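Uncharacterized protein (Arthrobacter sp., PDB 3KOP) is of unknown function but adopts a cyclophilin-like fold, belongs to the DUF3830 family and forms an assembly of six copies. Local coordinates at residues F[27-32]-F[56-61]; F[87-92]-F[96-101]. All blocks are in the same frame, centred on the assembly; numbering follows the deposited sequence.

Contact 1. Residues F[27-32]-F[56-61]; sequences TLEKRG and PQSSQV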
# COMPACT_ATOMS: atom_id res chain seq x y z
N THR F 27 23.30 14.57 -17.49
CA THR F 27 24.63 14.04 -17.80
C THR F 27 25.26 13.41 -16.59
O THR F 27 25.19 13.97 -15.49
CB THR F 27 25.58 15.20 -18.28
OG1 THR F 27 25.03 15.84 -19.44
CG2 THR F 27 26.98 14.65 -18.61
N LEU F 28 25.90 12.26 -16.81
CA LEU F 28 26.81 11.65 -15.87
C LEU F 28 28.22 12.01 -16.32
O LEU F 28 28.66 11.61 -17.40
CB LEU F 28 26.61 10.13 -15.83
CG LEU F 28 25.30 9.67 -15.20
CD1 LEU F 28 24.98 8.20 -15.54
CD2 LEU F 28 25.33 9.87 -13.68
N GLU F 29 28.93 12.75 -15.49
CA GLU F 29 30.16 13.42 -15.94
C GLU F 29 31.33 12.47 -16.09
O GLU F 29 32.14 12.66 -16.99
CB GLU F 29 30.59 14.48 -14.95
CG GLU F 29 29.53 15.51 -14.61
CD GLU F 29 29.46 16.65 -15.59
OE1 GLU F 29 29.85 16.48 -16.76
OE2 GLU F 29 29.02 17.73 -15.17
N LYS F 30 31.44 11.49 -15.20
CA LYS F 30 32.56 10.57 -15.22
C LYS F 30 32.34 9.53 -16.30
O LYS F 30 33.22 9.30 -17.13
CB LYS F 30 32.73 9.89 -13.86
CG LYS F 30 33.89 8.94 -13.75
CD LYS F 30 34.06 8.49 -12.32
CE LYS F 30 35.15 7.43 -12.16
NZ LYS F 30 34.53 6.06 -12.14
N ARG F 31 31.18 8.90 -16.33
CA ARG F 31 30.90 7.98 -17.43
C ARG F 31 30.71 8.71 -18.79
O ARG F 31 30.78 8.08 -19.84
CB ARG F 31 29.71 7.09 -17.10
CG ARG F 31 29.98 6.10 -15.96
CD ARG F 31 28.72 5.59 -15.35
NE ARG F 31 29.00 4.53 -14.39
CZ ARG F 31 29.48 4.72 -13.16
NH1 ARG F 31 29.68 5.95 -12.68
NH2 ARG F 31 29.72 3.67 -12.38
N GLY F 32 30.46 10.01 -18.78
CA GLY F 32 30.29 10.76 -20.02
C GLY F 32 29.06 10.39 -20.81
O GLY F 32 29.11 10.34 -22.04
N PRO F 56 22.80 25.58 -14.27
CA PRO F 56 22.90 24.13 -14.04
C PRO F 56 22.84 23.73 -12.56
O PRO F 56 23.10 24.55 -11.69
CB PRO F 56 24.29 23.81 -14.60
CG PRO F 56 25.07 25.06 -14.39
CD PRO F 56 24.10 26.17 -14.62
N GLN F 57 22.49 22.47 -12.31
CA GLN F 57 22.55 21.86 -10.98
C GLN F 57 23.29 20.54 -11.10
O GLN F 57 22.99 19.67 -11.96
CB GLN F 57 21.16 21.64 -10.40
CG GLN F 57 20.42 22.92 -10.09
CD GLN F 57 21.02 23.67 -8.91
OE1 GLN F 57 21.34 23.07 -7.90
NE2 GLN F 57 21.10 25.00 -9.02
N SER F 58 24.24 20.36 -10.20
CA SER F 58 25.22 19.34 -10.34
C SER F 58 25.70 18.90 -8.99
O SER F 58 26.12 19.71 -8.17
CB SER F 58 26.39 19.89 -11.14
OG SER F 58 27.30 18.86 -11.48
N SER F 59 25.65 17.60 -8.76
CA SER F 59 26.11 17.07 -7.50
C SER F 59 26.30 15.56 -7.58
O SER F 59 25.88 14.93 -8.53
CB SER F 59 25.09 17.43 -6.43
OG SER F 59 25.51 16.98 -5.17
N GLN F 60 26.96 15.02 -6.57
CA GLN F 60 27.19 13.57 -6.43
C GLN F 60 25.93 12.80 -6.75
O GLN F 60 24.85 13.14 -6.27
CB GLN F 60 27.63 13.28 -4.98
CG GLN F 60 27.62 11.83 -4.56
CD GLN F 60 28.78 11.07 -5.16
OE1 GLN F 60 29.92 11.44 -4.92
NE2 GLN F 60 28.49 10.01 -5.93
N VAL F 61 26.08 11.75 -7.54
CA VAL F 61 24.95 10.89 -7.90
C VAL F 61 24.75 9.78 -6.86
O VAL F 61 25.71 9.30 -6.21
CB VAL F 61 25.13 10.27 -9.32
CG1 VAL F 61 26.13 9.09 -9.29
CG2 VAL F 61 23.74 9.80 -9.90
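With a chi1 of -69° setting CG of L28 opposite the carbonyl carbon, and a chi1 of 77° tucking CG1 of V61 between the backbone N and C while CG2 swings away from N, L28 and V61 each turn one methyl toward the other across strand 178-183. The outcome is a methyl-to-methyl touch, L28 CD2 to V61 CG2 at 4.1 Å, with the two side chains crossing at about a right angle. The backbones stay well apart, 8.2 Å between the CA atoms of L28 and V61, since strands 23-28 and 57-63 are not direct partners: both pair antiparallel with 178-183, which runs between them. The arrangement thus illustrates how second neighbours in a sheet can meet over the strand they share. L179 of that strand lies against both residues, and helix 159-172 packs on L28 through M162, A165 and I169. The polar counterpart is formed by E29 and S58. E29 OE2 stands 4.2 Å from S58 OG, and T180 OG1 joins them by hydrogen-bonding to both oxygens. At the far end of 56-61, Q60 folds its amide back so that NE2 donates to V61 O over 2.9 Å, nearly straight at 174° and directed at a lone pair in the carbonyl plane; the same NE2 also bonds A174 O, and M171 of the second subunit packs on Q60. In 27-32 the chain turns toward strand 33-39, closed by a weak bond from G32 N to L28 O. Chemically, then, the direct touch of L28 on V61 is small and dispersive, while the polar pair is linked through T180; cohesion between the two segments comes largely through 178-183.

Contact 2. Residues F[87-92]-F[96-101]; sequences NTTVTP and DVCYFT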
# COMPACT_ATOMS: atom_id res chain seq x y z
N ASN F 87 1.85 17.69 -10.63
CA ASN F 87 1.98 16.55 -11.52
C ASN F 87 2.66 15.37 -10.85
O ASN F 87 3.57 14.75 -11.42
CB ASN F 87 2.78 16.95 -12.77
CG ASN F 87 2.56 16.03 -13.94
OD1 ASN F 87 1.43 15.66 -14.23
ND2 ASN F 87 3.63 15.71 -14.67
N THR F 88 2.22 15.05 -9.64
CA THR F 88 2.91 14.07 -8.83
C THR F 88 2.62 12.63 -9.25
O THR F 88 1.55 12.30 -9.85
CB THR F 88 2.60 14.26 -7.34
OG1 THR F 88 1.24 13.93 -7.10
CG2 THR F 88 2.82 15.77 -6.90
N THR F 89 3.60 11.79 -8.95
CA THR F 89 3.46 10.35 -9.06
C THR F 89 4.04 9.63 -7.82
O THR F 89 4.97 10.13 -7.15
CB THR F 89 4.16 9.83 -10.35
OG1 THR F 89 3.80 8.46 -10.58
CG2 THR F 89 5.68 9.98 -10.22
N VAL F 90 3.46 8.47 -7.52
CA VAL F 90 4.16 7.50 -6.67
C VAL F 90 4.53 6.25 -7.44
O VAL F 90 5.06 5.30 -6.86
CB VAL F 90 3.42 7.15 -5.38
CG1 VAL F 90 3.42 8.42 -4.45
CG2 VAL F 90 1.98 6.62 -5.67
N THR F 91 4.25 6.26 -8.75
CA THR F 91 4.52 5.18 -9.66
C THR F 91 5.31 5.75 -10.84
O THR F 91 4.80 5.77 -11.95
CB THR F 91 3.19 4.52 -10.17
OG1 THR F 91 2.32 5.50 -10.75
CG2 THR F 91 2.45 3.80 -9.04
N PRO F 92 6.56 6.20 -10.59
CA PRO F 92 7.32 6.73 -11.70
C PRO F 92 7.66 5.70 -12.77
O PRO F 92 7.87 4.50 -12.47
CB PRO F 92 8.58 7.28 -11.04
CG PRO F 92 8.75 6.48 -9.81
CD PRO F 92 7.38 6.09 -9.38
N ASP F 96 10.84 9.28 -16.70
CA ASP F 96 10.43 10.36 -15.79
C ASP F 96 11.63 11.03 -15.13
O ASP F 96 12.63 10.38 -14.72
CB ASP F 96 9.60 9.86 -14.63
CG ASP F 96 8.17 9.57 -14.96
OD1 ASP F 96 7.65 9.99 -16.02
OD2 ASP F 96 7.54 8.92 -14.08
N VAL F 97 11.48 12.33 -14.99
CA VAL F 97 12.39 13.14 -14.23
C VAL F 97 11.60 13.83 -13.16
O VAL F 97 10.60 14.53 -13.44
CB VAL F 97 13.20 14.15 -15.10
CG1 VAL F 97 14.24 14.86 -14.24
CG2 VAL F 97 13.84 13.47 -16.31
N CYS F 98 12.00 13.59 -11.91
CA CYS F 98 11.22 14.02 -10.75
C CYS F 98 11.93 15.03 -9.84
O CYS F 98 13.15 15.02 -9.72
CB CYS F 98 10.85 12.80 -9.92
SG CYS F 98 9.59 11.76 -10.70
N TYR F 99 11.12 15.84 -9.18
CA TYR F 99 11.56 16.83 -8.21
C TYR F 99 10.86 16.53 -6.88
O TYR F 99 9.63 16.39 -6.84
CB TYR F 99 11.18 18.21 -8.71
CG TYR F 99 11.55 19.44 -7.88
CD1 TYR F 99 11.00 19.66 -6.61
CD2 TYR F 99 12.34 20.42 -8.40
CE1 TYR F 99 11.29 20.80 -5.91
CE2 TYR F 99 12.64 21.57 -7.70
CZ TYR F 99 12.14 21.75 -6.45
OH TYR F 99 12.42 22.92 -5.75
N PHE F 100 11.66 16.44 -5.82
CA PHE F 100 11.17 16.30 -4.46
C PHE F 100 11.77 17.39 -3.58
O PHE F 100 12.99 17.68 -3.67
CB PHE F 100 11.63 14.97 -3.82
CG PHE F 100 11.36 13.74 -4.65
CD1 PHE F 100 12.22 13.35 -5.69
CD2 PHE F 100 10.28 12.92 -4.35
CE1 PHE F 100 12.00 12.20 -6.41
CE2 PHE F 100 10.06 11.73 -5.08
CZ PHE F 100 10.90 11.39 -6.11
N THR F 101 10.93 17.95 -2.72
CA THR F 101 11.39 18.86 -1.65
C THR F 101 11.47 18.06 -0.34
O THR F 101 10.49 17.44 0.06
CB THR F 101 10.39 20.01 -1.48
OG1 THR F 101 10.35 20.77 -2.70
CG2 THR F 101 10.75 20.91 -0.30
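An ST turn at T89 begins the bend that carries the chain from strand 88-89 toward strand 96-103, and this contact lies where the bend folds back on the second strand. T89 OG1, placed opposite the backbone N by a chi1 of -169°, accepts from T91 N over 2.9 Å at a moderately bent 147°. The methyl of T89 faces the other strand instead: CG2 lies 4.3 Å from C98 SG and 4.4 Å from D96 OD2, so the methyl lies loosely beside both the sulfur and the carboxylate. D96 makes the closest approach. Its chi1 of -78° holds CG beside its own backbone N and directs the carboxylate at P92, where OD2 comes within 3.2 Å of P92 CA and 3.6 Å of P92 CB. The hydrogen bond from I93 N, the amide directly after the proline, to OD2 probably helps hold the carboxylate there: a side chain at the start of a strand thereby clasps the loop that leads into it. In the cyclophilin-like fold of this chain, 88-89 and 96-103 each pair antiparallel with the long strand 145-157, and they face each other through side chains with no backbone pairing between the two segments. F132 and L139 add apolar cover to P92, whose carbonyl oxygen is bonded by N137 ND2. All four touching residues are buried, yet T89 and D96 also serve the assembly. R135 of the fourth subunit forms a salt bridge with D96 OD2, so one carboxylate oxygen is gripped both by a loop amide of its own chain and by a guanidinium from another. N136 of that same neighbouring subunit hydrogen-bonds T89 OG1 through its OD1; the adjoining T88 bonds the carbonyl of D143 in the third subunit through OG1.

Overall arrangement
Contact 1 closes before contact 2 opens along the chain, and both fall within the DUF3830 range. Their centres lie 20 Å apart and their nearest atoms about 8 Å, so they do not touch. They nevertheless share one antiparallel sheet: 27-32 and 56-61 flank strand 178-183, whereas 87-92 and 96-101 sit against 145-157. Strands 33-39 and 70-76 link the two regions, the first pairing with both 23-28 and 145-157, the second with both 57-63 and 125-132. Contact 1 has the second subunit close by; contact 2, nearer the chain centre, meets the third and fourth. The sheet thus probably ties together two regions that face different neighbouring subunits.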